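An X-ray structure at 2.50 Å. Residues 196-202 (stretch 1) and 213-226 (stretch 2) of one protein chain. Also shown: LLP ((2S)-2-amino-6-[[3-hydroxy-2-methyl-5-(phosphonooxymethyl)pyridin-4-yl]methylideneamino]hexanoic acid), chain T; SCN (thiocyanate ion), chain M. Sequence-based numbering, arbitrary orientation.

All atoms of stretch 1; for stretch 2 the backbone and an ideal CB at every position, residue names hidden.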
# COMPACT_ATOMS: atom_id res chain seq x y z
N GLY B 196 -29.47 4.15 -15.47
CA GLY B 196 -29.34 2.83 -14.87
C GLY B 196 -29.50 2.71 -13.39
O GLY B 196 -29.72 3.69 -12.68
N VAL B 197 -29.40 1.47 -12.95
CA VAL B 197 -29.31 1.13 -11.54
C VAL B 197 -28.04 0.32 -11.32
O VAL B 197 -27.72 -0.60 -12.09
CB VAL B 197 -30.55 0.35 -11.11
CG1 VAL B 197 -30.33 -0.40 -9.79
CG2 VAL B 197 -31.71 1.32 -10.96
N ASP B 198 -27.36 0.62 -10.23
CA ASP B 198 -26.07 -0.01 -9.93
C ASP B 198 -25.98 -0.55 -8.50
O ASP B 198 -26.61 -0.03 -7.58
CB ASP B 198 -24.97 1.04 -10.15
CG ASP B 198 -23.62 0.61 -9.63
OD1 ASP B 198 -23.03 -0.36 -10.18
OD2 ASP B 198 -23.18 1.26 -8.65
N CYS B 199 -25.22 -1.63 -8.34
CA CYS B 199 -24.83 -2.05 -7.03
C CYS B 199 -23.52 -2.83 -7.00
O CYS B 199 -23.08 -3.40 -8.03
CB CYS B 199 -25.92 -2.91 -6.40
SG CYS B 199 -25.91 -4.58 -7.10
N HIS B 200 -22.90 -2.86 -5.82
CA HIS B 200 -21.77 -3.72 -5.61
C HIS B 200 -21.83 -4.21 -4.15
O HIS B 200 -21.78 -3.40 -3.27
CB HIS B 200 -20.46 -2.99 -5.95
CG HIS B 200 -19.24 -3.78 -5.65
ND1 HIS B 200 -18.73 -4.71 -6.53
CD2 HIS B 200 -18.44 -3.83 -4.56
CE1 HIS B 200 -17.68 -5.31 -6.00
NE2 HIS B 200 -17.47 -4.77 -4.81
N ILE B 201 -21.94 -5.51 -3.93
CA ILE B 201 -22.35 -6.02 -2.62
C ILE B 201 -21.20 -6.53 -1.74
O ILE B 201 -21.38 -6.69 -0.53
CB ILE B 201 -23.39 -7.15 -2.74
CG1 ILE B 201 -22.93 -8.27 -3.67
CG2 ILE B 201 -24.67 -6.58 -3.30
CD1 ILE B 201 -23.71 -9.55 -3.48
N GLY B 202 -20.04 -6.73 -2.35
CA GLY B 202 -18.84 -7.05 -1.63
C GLY B 202 -17.84 -7.68 -2.56
O GLY B 202 -18.01 -7.68 -3.76
N UNK B 213 -30.21 -12.60 -4.62
CA UNK B 213 -30.97 -11.80 -3.68
C UNK B 213 -30.92 -10.33 -4.03
O UNK B 213 -31.93 -9.65 -4.01
CB UNK B 213 -30.45 -12.02 -2.26
N UNK B 214 -29.74 -9.85 -4.35
CA UNK B 214 -29.55 -8.45 -4.72
C UNK B 214 -30.26 -8.08 -6.02
O UNK B 214 -30.92 -7.03 -6.13
CB UNK B 214 -28.06 -8.15 -4.85
N UNK B 215 -30.11 -8.95 -7.02
CA UNK B 215 -30.83 -8.76 -8.26
C UNK B 215 -32.35 -8.60 -8.06
O UNK B 215 -32.95 -7.55 -8.43
CB UNK B 215 -30.55 -9.94 -9.19
N UNK B 216 -32.97 -9.60 -7.44
CA UNK B 216 -34.40 -9.55 -7.11
C UNK B 216 -34.82 -8.19 -6.61
O UNK B 216 -35.74 -7.59 -7.15
CB UNK B 216 -34.74 -10.61 -6.06
N UNK B 217 -34.15 -7.67 -5.60
CA UNK B 217 -34.61 -6.42 -4.97
C UNK B 217 -34.39 -5.24 -5.82
O UNK B 217 -35.07 -4.22 -5.65
CB UNK B 217 -33.91 -6.19 -3.63
N UNK B 218 -33.43 -5.33 -6.71
CA UNK B 218 -33.19 -4.25 -7.65
C UNK B 218 -34.21 -4.26 -8.82
O UNK B 218 -34.62 -3.19 -9.28
CB UNK B 218 -31.76 -4.35 -8.19
N UNK B 219 -34.64 -5.45 -9.24
CA UNK B 219 -35.71 -5.56 -10.24
C UNK B 219 -37.02 -4.99 -9.71
O UNK B 219 -37.64 -4.15 -10.35
CB UNK B 219 -35.91 -7.02 -10.65
N UNK B 220 -37.38 -5.39 -8.50
CA UNK B 220 -38.50 -4.78 -7.79
C UNK B 220 -38.38 -3.28 -7.85
O UNK B 220 -39.36 -2.58 -8.17
CB UNK B 220 -38.56 -5.25 -6.34
N UNK B 221 -37.20 -2.77 -7.52
CA UNK B 221 -37.00 -1.30 -7.51
C UNK B 221 -37.14 -0.70 -8.91
O UNK B 221 -37.62 0.43 -9.05
CB UNK B 221 -35.62 -0.96 -6.94
N UNK B 222 -36.66 -1.42 -9.92
CA UNK B 222 -36.73 -0.91 -11.27
C UNK B 222 -38.19 -0.72 -11.66
O UNK B 222 -38.58 0.37 -12.13
CB UNK B 222 -36.02 -1.85 -12.25
N UNK B 223 -38.97 -1.76 -11.41
CA UNK B 223 -40.41 -1.74 -11.64
C UNK B 223 -41.09 -0.58 -10.92
O UNK B 223 -41.81 0.20 -11.54
CB UNK B 223 -41.03 -3.06 -11.19
N UNK B 224 -40.80 -0.42 -9.64
CA UNK B 224 -41.34 0.73 -8.92
C UNK B 224 -40.98 2.03 -9.58
O UNK B 224 -41.72 3.00 -9.49
CB UNK B 224 -40.84 0.74 -7.47
N UNK B 225 -39.81 2.07 -10.23
CA UNK B 225 -39.36 3.29 -10.93
C UNK B 225 -40.08 3.46 -12.26
O UNK B 225 -40.38 4.59 -12.65
CB UNK B 225 -37.85 3.25 -11.16
N UNK B 226 -40.33 2.36 -12.97
CA UNK B 226 -41.15 2.41 -14.17
C UNK B 226 -42.48 3.10 -13.85
O UNK B 226 -42.76 4.20 -14.36
CB UNK B 226 -41.38 1.00 -14.73
N1 LLP T . -17.00 -2.64 -8.65
C2 LLP T . -16.87 -1.85 -7.58
C2' LLP T . -17.76 -0.64 -7.45
C3 LLP T . -15.84 -2.19 -6.59
O3 LLP T . -15.68 -1.44 -5.47
C4 LLP T . -15.01 -3.39 -6.79
C4' LLP T . -13.96 -3.83 -5.82
C5 LLP T . -15.25 -4.18 -8.01
C6 LLP T . -16.23 -3.74 -8.88
C5' LLP T . -14.46 -5.41 -8.35
OP4 LLP T . -14.57 -6.40 -7.40
P LLP T . -13.90 -7.85 -7.55
OP1 LLP T . -12.47 -7.55 -7.96
OP2 LLP T . -14.14 -8.60 -6.22
OP3 LLP T . -14.75 -8.67 -8.54
N LLP T . -7.94 -4.89 -2.09
CA LLP T . -8.95 -6.00 -1.83
CB LLP T . -10.02 -6.04 -2.91
CG LLP T . -11.31 -5.31 -2.60
CD LLP T . -11.76 -4.42 -3.73
CE LLP T . -13.18 -3.88 -3.46
NZ LLP T . -13.86 -3.15 -4.55
C LLP T . -8.23 -7.32 -1.87
O LLP T . -7.05 -7.40 -2.19
OXT LLP T . -8.78 -8.38 -1.62
S SCN M . -17.88 -3.02 -1.14
C SCN M . -16.68 -3.84 -1.59
N SCN M . -15.83 -4.53 -1.96

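Stretch 2 is a helix running at 151° to the strand at 196-198, nearly antiparallel, with the axes 10.0 Å apart at closest approach. Stretch 1 turns the side chains of V197, C199 and I201 toward it, an apolar row offering no charge.

Position 213 lies out of reach, so stretch 1 leaves the choice wide; it is E213, which does not touch stretch 1. At 214 the CB points toward stretch 1, and the ideal CB already lies 4.0 Å from I201 CG2 and 4.7 Å from C199 SG. Little room remains along that direction, so a small apolar side chain fits most simply. The residue is A214, whose CB packs 4.1 Å from I201 CG2.

Position 215 points away, and stretch 1 cannot select among helix-compatible residues; it is L215. Positions 216 and 217 are out of reach, open to polar or apolar types, and hold D216 and K217.

At 218 the CB points toward stretch 1 again, one helical turn on from 214. Its ideal CB is 4.5 Å from V197 CG1, with the sulfur of C199 further along, so leucine, methionine or isoleucine could use the space. The deposited L218, with chi1 m and chi2 t, spans it: CD2 lies 4.0 Å from V197 CG1, while CD1 reaches 3.4 Å from C199 SG, the closest contact between the stretches. L218 N hydrogen-bonds to A214 O at 3.1 Å, an ordinary helical bond.

Position 219 points away and 220 is out of reach, so polar or apolar residues would suit; they are L219 and I220.

At 221 the CB points toward stretch 1, but nothing there comes within 5.5 Å of the ideal CB. An apolar side chain of moderate size would be reasonable. L221 CD2 comes to 4.7 Å from V197 CG1, near but not in close contact.

The CB at 222 points sideways, but a gamma carbon turned toward V197 can reach it; a branched or longer aliphatic would suit. In I222, CG1 is 4.3 Å from V197 CG2.

Positions 223 and 224 are unconstrained by stretch 1; they are D223 and L224. At 225 the CB points toward stretch 1 from beyond 5.5 Å, which favours a longer apolar chain such as leucine or methionine. L225 places CD1 4.2 Å from V197 CG2, so the same methyl group meets both 222 and 225. Position 226, out of reach, is open to many types, small ones included; it is A226.

No hydrogen bond crosses: the contact is purely apolar packing.

Stretch 2 (213-226) EALDKLLILIDLLA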
# COMPACT_ATOMS: atom_id res chain seq x y z
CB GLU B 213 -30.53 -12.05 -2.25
CG GLU B 213 -31.55 -11.47 -1.28
CD GLU B 213 -31.50 -12.03 0.13
OE1 GLU B 213 -30.73 -12.99 0.44
OE2 GLU B 213 -32.27 -11.51 0.95
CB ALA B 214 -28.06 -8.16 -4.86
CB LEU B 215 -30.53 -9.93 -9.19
CG LEU B 215 -31.30 -10.00 -10.50
CD1 LEU B 215 -31.21 -8.66 -11.20
CD2 LEU B 215 -30.74 -11.09 -11.34
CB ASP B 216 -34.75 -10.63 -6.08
CG ASP B 216 -34.68 -12.06 -6.67
OD1 ASP B 216 -34.55 -12.19 -7.92
OD2 ASP B 216 -34.73 -13.05 -5.90
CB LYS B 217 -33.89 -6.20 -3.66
CG LYS B 217 -33.84 -7.53 -2.92
CD LYS B 217 -34.73 -7.47 -1.71
CE LYS B 217 -34.33 -8.62 -0.84
NZ LYS B 217 -35.08 -8.58 0.43
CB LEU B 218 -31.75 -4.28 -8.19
CG LEU B 218 -30.64 -4.08 -7.16
CD1 LEU B 218 -29.27 -4.34 -7.78
CD2 LEU B 218 -30.65 -2.71 -6.51
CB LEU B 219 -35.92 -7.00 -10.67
CG LEU B 219 -34.72 -7.60 -11.39
CD1 LEU B 219 -34.94 -9.06 -11.72
CD2 LEU B 219 -34.41 -6.82 -12.66
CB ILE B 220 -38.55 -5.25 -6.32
CG1 ILE B 220 -39.05 -6.68 -6.25
CG2 ILE B 220 -39.42 -4.35 -5.46
CD1 ILE B 220 -38.68 -7.38 -4.95
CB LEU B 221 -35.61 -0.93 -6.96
CG LEU B 221 -35.14 0.51 -7.18
CD1 LEU B 221 -36.05 1.50 -6.47
CD2 LEU B 221 -33.71 0.73 -6.71
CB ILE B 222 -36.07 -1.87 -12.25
CG1 ILE B 222 -34.55 -1.67 -12.19
CG2 ILE B 222 -36.61 -1.62 -13.66
CD1 ILE B 222 -33.76 -2.79 -12.83
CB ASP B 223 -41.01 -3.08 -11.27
CG ASP B 223 -40.53 -4.20 -12.19
OD1 ASP B 223 -39.92 -3.88 -13.24
OD2 ASP B 223 -40.75 -5.38 -11.88
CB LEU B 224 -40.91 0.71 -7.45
CG LEU B 224 -41.60 -0.43 -6.68
CD1 LEU B 224 -40.93 -0.64 -5.34
CD2 LEU B 224 -43.09 -0.17 -6.50
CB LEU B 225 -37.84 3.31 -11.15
CG LEU B 225 -36.92 3.51 -9.94
CD1 LEU B 225 -35.53 2.98 -10.27
CD2 LEU B 225 -36.85 4.97 -9.51
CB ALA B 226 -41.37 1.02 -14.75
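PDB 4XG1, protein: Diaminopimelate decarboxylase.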